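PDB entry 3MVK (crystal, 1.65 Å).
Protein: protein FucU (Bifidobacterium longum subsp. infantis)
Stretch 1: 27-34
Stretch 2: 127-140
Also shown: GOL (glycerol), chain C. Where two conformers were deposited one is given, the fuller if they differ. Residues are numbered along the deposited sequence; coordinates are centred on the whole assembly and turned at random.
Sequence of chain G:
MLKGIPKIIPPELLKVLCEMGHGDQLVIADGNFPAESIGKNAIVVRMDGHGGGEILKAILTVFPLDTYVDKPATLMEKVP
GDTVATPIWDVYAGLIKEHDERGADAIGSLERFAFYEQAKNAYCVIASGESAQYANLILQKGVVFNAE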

# COMPACT_ATOMS: atom_id res chain seq x y z
N VAL G 27 11.95 -1.08 23.71
CA VAL G 27 11.23 -1.30 24.95
C VAL G 27 10.89 -2.78 25.05
O VAL G 27 10.32 -3.36 24.13
CB VAL G 27 9.89 -0.53 24.96
CG1 VAL G 27 9.12 -0.80 26.26
CG2 VAL G 27 10.11 0.97 24.79
N ILE G 28 11.26 -3.40 26.17
CA ILE G 28 10.71 -4.72 26.51
C ILE G 28 9.45 -4.43 27.31
O ILE G 28 9.54 -3.92 28.44
CB ILE G 28 11.70 -5.58 27.34
CG1 ILE G 28 13.03 -5.72 26.58
CG2 ILE G 28 11.07 -6.95 27.69
CD1 ILE G 28 14.11 -6.41 27.35
N ALA G 29 8.30 -4.71 26.72
CA ALA G 29 7.00 -4.35 27.30
C ALA G 29 6.48 -5.56 28.06
O ALA G 29 6.45 -6.66 27.52
CB ALA G 29 6.03 -3.94 26.18
N ASP G 30 6.06 -5.34 29.30
CA ASP G 30 5.41 -6.42 30.04
C ASP G 30 4.00 -6.72 29.49
O ASP G 30 3.51 -6.02 28.59
CB ASP G 30 5.46 -6.16 31.58
CG ASP G 30 4.56 -4.99 32.05
OD1 ASP G 30 3.53 -4.66 31.41
OD2 ASP G 30 4.89 -4.43 33.13
N GLY G 31 3.39 -7.79 29.98
CA GLY G 31 2.11 -8.27 29.46
C GLY G 31 0.98 -7.27 29.60
O GLY G 31 0.01 -7.30 28.82
N ASN G 32 1.09 -6.38 30.58
CA ASN G 32 0.06 -5.39 30.80
C ASN G 32 0.26 -4.09 30.03
O ASN G 32 -0.59 -3.23 30.04
CB ASN G 32 -0.04 -5.07 32.29
CG ASN G 32 -0.89 -6.08 33.03
OD1 ASN G 32 -0.38 -6.91 33.78
ND2 ASN G 32 -2.18 -6.04 32.79
N PHE G 33 1.41 -3.94 29.39
CA PHE G 33 1.75 -2.69 28.74
C PHE G 33 0.93 -2.52 27.46
O PHE G 33 0.67 -3.49 26.75
CB PHE G 33 3.23 -2.73 28.39
CG PHE G 33 3.82 -1.41 27.98
CD1 PHE G 33 4.20 -0.49 28.95
CD2 PHE G 33 4.05 -1.11 26.62
CE1 PHE G 33 4.81 0.73 28.60
CE2 PHE G 33 4.66 0.11 26.26
CZ PHE G 33 5.04 1.01 27.24
N PRO G 34 0.56 -1.28 27.15
CA PRO G 34 -0.16 -0.99 25.90
C PRO G 34 0.83 -0.94 24.73
O PRO G 34 1.13 0.13 24.20
CB PRO G 34 -0.80 0.38 26.19
CG PRO G 34 0.09 1.01 27.22
CD PRO G 34 0.63 -0.11 28.06
N ALA G 127 6.58 -6.89 22.56
CA ALA G 127 5.41 -7.17 23.41
C ALA G 127 5.58 -8.54 24.06
O ALA G 127 5.26 -9.56 23.44
CB ALA G 127 4.13 -7.12 22.59
N SER G 128 6.11 -8.56 25.28
CA SER G 128 6.30 -9.85 25.98
C SER G 128 5.01 -10.30 26.60
O SER G 128 3.98 -9.61 26.55
CB SER G 128 7.36 -9.76 27.09
OG SER G 128 6.85 -9.19 28.28
N GLY G 129 5.06 -11.50 27.18
CA GLY G 129 3.95 -11.99 27.99
C GLY G 129 4.21 -11.93 29.47
O GLY G 129 3.52 -12.60 30.23
N GLU G 130 5.19 -11.11 29.88
CA GLU G 130 5.60 -11.03 31.28
C GLU G 130 4.42 -10.68 32.19
O GLU G 130 3.79 -9.63 32.03
CB GLU G 130 6.75 -10.02 31.44
CG GLU G 130 7.21 -9.87 32.91
CD GLU G 130 7.59 -11.21 33.53
OE1 GLU G 130 8.42 -11.93 32.92
OE2 GLU G 130 7.03 -11.54 34.61
N SER G 131 4.10 -11.58 33.11
CA SER G 131 2.92 -11.38 33.94
C SER G 131 3.18 -10.44 35.11
O SER G 131 2.23 -9.88 35.67
CB SER G 131 2.37 -12.72 34.44
OG SER G 131 3.33 -13.39 35.22
N ALA G 132 4.43 -10.24 35.48
CA ALA G 132 4.73 -9.28 36.56
C ALA G 132 4.43 -7.83 36.14
O ALA G 132 4.67 -7.44 34.98
CB ALA G 132 6.17 -9.41 37.00
N GLN G 133 3.87 -7.05 37.07
CA GLN G 133 3.74 -5.61 36.85
C GLN G 133 5.07 -4.87 37.00
O GLN G 133 6.02 -5.33 37.67
CB GLN G 133 2.70 -4.98 37.77
CG GLN G 133 1.25 -5.15 37.33
CD GLN G 133 0.33 -4.46 38.31
OE1 GLN G 133 0.12 -4.96 39.42
NE2 GLN G 133 -0.20 -3.30 37.92
N TYR G 134 5.10 -3.69 36.38
CA TYR G 134 6.30 -2.85 36.30
C TYR G 134 7.53 -3.60 35.81
O TYR G 134 8.64 -3.35 36.29
CB TYR G 134 6.56 -2.14 37.65
CG TYR G 134 5.34 -1.38 38.13
CD1 TYR G 134 5.02 -0.12 37.59
CD2 TYR G 134 4.50 -1.91 39.11
CE1 TYR G 134 3.90 0.59 38.02
CE2 TYR G 134 3.38 -1.19 39.57
CZ TYR G 134 3.10 0.06 39.03
OH TYR G 134 2.00 0.75 39.47
N ALA G 135 7.33 -4.50 34.85
CA ALA G 135 8.45 -5.27 34.25
C ALA G 135 8.88 -4.70 32.90
O ALA G 135 9.65 -5.32 32.16
CB ALA G 135 8.07 -6.73 34.13
N ASN G 136 8.39 -3.50 32.58
CA ASN G 136 8.82 -2.80 31.36
C ASN G 136 10.25 -2.37 31.47
O ASN G 136 10.69 -1.98 32.55
CB ASN G 136 7.96 -1.56 31.14
CG ASN G 136 6.50 -1.89 31.21
OD1 ASN G 136 5.77 -1.38 32.07
ND2 ASN G 136 6.08 -2.73 30.33
N LEU G 137 10.99 -2.44 30.37
CA LEU G 137 12.38 -2.01 30.41
C LEU G 137 12.77 -1.38 29.09
O LEU G 137 12.65 -2.03 28.04
CB LEU G 137 13.30 -3.20 30.75
CG LEU G 137 14.77 -2.93 31.09
CD1 LEU G 137 14.92 -2.22 32.43
CD2 LEU G 137 15.56 -4.23 31.08
N ILE G 138 13.20 -0.12 29.15
CA ILE G 138 13.78 0.57 27.97
C ILE G 138 15.27 0.33 27.94
O ILE G 138 15.93 0.49 28.97
CB ILE G 138 13.50 2.09 27.97
CG1 ILE G 138 12.01 2.37 28.24
CG2 ILE G 138 13.96 2.72 26.63
CD1 ILE G 138 11.60 3.88 28.25
N LEU G 139 15.81 -0.06 26.78
CA LEU G 139 17.25 -0.29 26.62
C LEU G 139 17.78 0.64 25.54
O LEU G 139 17.14 0.78 24.50
CB LEU G 139 17.52 -1.72 26.16
CG LEU G 139 17.12 -2.85 27.11
CD1 LEU G 139 17.55 -4.16 26.49
CD2 LEU G 139 17.83 -2.64 28.46
N GLN G 140 18.91 1.29 25.81
CA GLN G 140 19.54 2.19 24.83
C GLN G 140 20.82 1.56 24.29
O GLN G 140 21.69 1.14 25.05
CB GLN G 140 19.88 3.54 25.46
CG GLN G 140 20.40 4.55 24.44
CD GLN G 140 20.40 5.95 25.00
OE1 GLN G 140 19.34 6.48 25.35
NE2 GLN G 140 21.58 6.56 25.09
C1 GOL C . 1.89 -1.71 32.83
O1 GOL C . 2.91 -2.11 31.94
C2 GOL C . 2.45 -1.80 34.24
O2 GOL C . 2.79 -3.14 34.53
C3 GOL C . 1.44 -1.24 35.25
O3 GOL C . 0.25 -2.00 35.20
O HOH W 1 3.38 -6.80 26.00
O HOH W 2 2.46 -7.40 33.21

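Val27 opens the contact as a non-hydrogen-bonded antiparallel pair with Ile138: toward this stretch its backbone makes a CA-H...O contact, Val27 CA to Leu137 O at 3.5 Å, while Val27 CG2 packs 4.2 Å from Ile138 CG1. Ile28 makes the complementary kind of pair. Ile28 N donates to Leu137 O (2.7 Å) and Leu137 N to Ile28 O (2.8 Å), a closed two-bond ring; the Ile28 and Leu137 side chains leave on the face opposite Val27, with Ile28 CB 4.5 Å from Leu137 CB, and Ile28 CD1 also reaches Leu139 CD1 at 4.2 Å.

Ala29 forms a parallel bridge with Ala127, a second neighbour of the strand. Ala29 O receives both Ser128 N (3.0 Å) and Ser128 OG (2.7 Å), so one carbonyl anchors backbone and side chain together; the same OG accepts from Glu130 N at 3.0 Å.

Asp30 turns to side-chain chemistry. Its OD2 accepts from Ala135 N (3.0 Å) and from glycerol O2 (2.8 Å), whereas Asp30 N lies 2.8 Å from Asn136 ND2, two donors that cannot bond as modelled.

Gly31 N then donates to Glu130 O (2.8 Å). A CB here would sit 2.8 Å from that oxygen, a clash, so glycine permits the close approach. Asn32 N reaches Glu130 O through water 2, and Phe33 ends the turn with CD1 3.2 Å from Asn136 ND2.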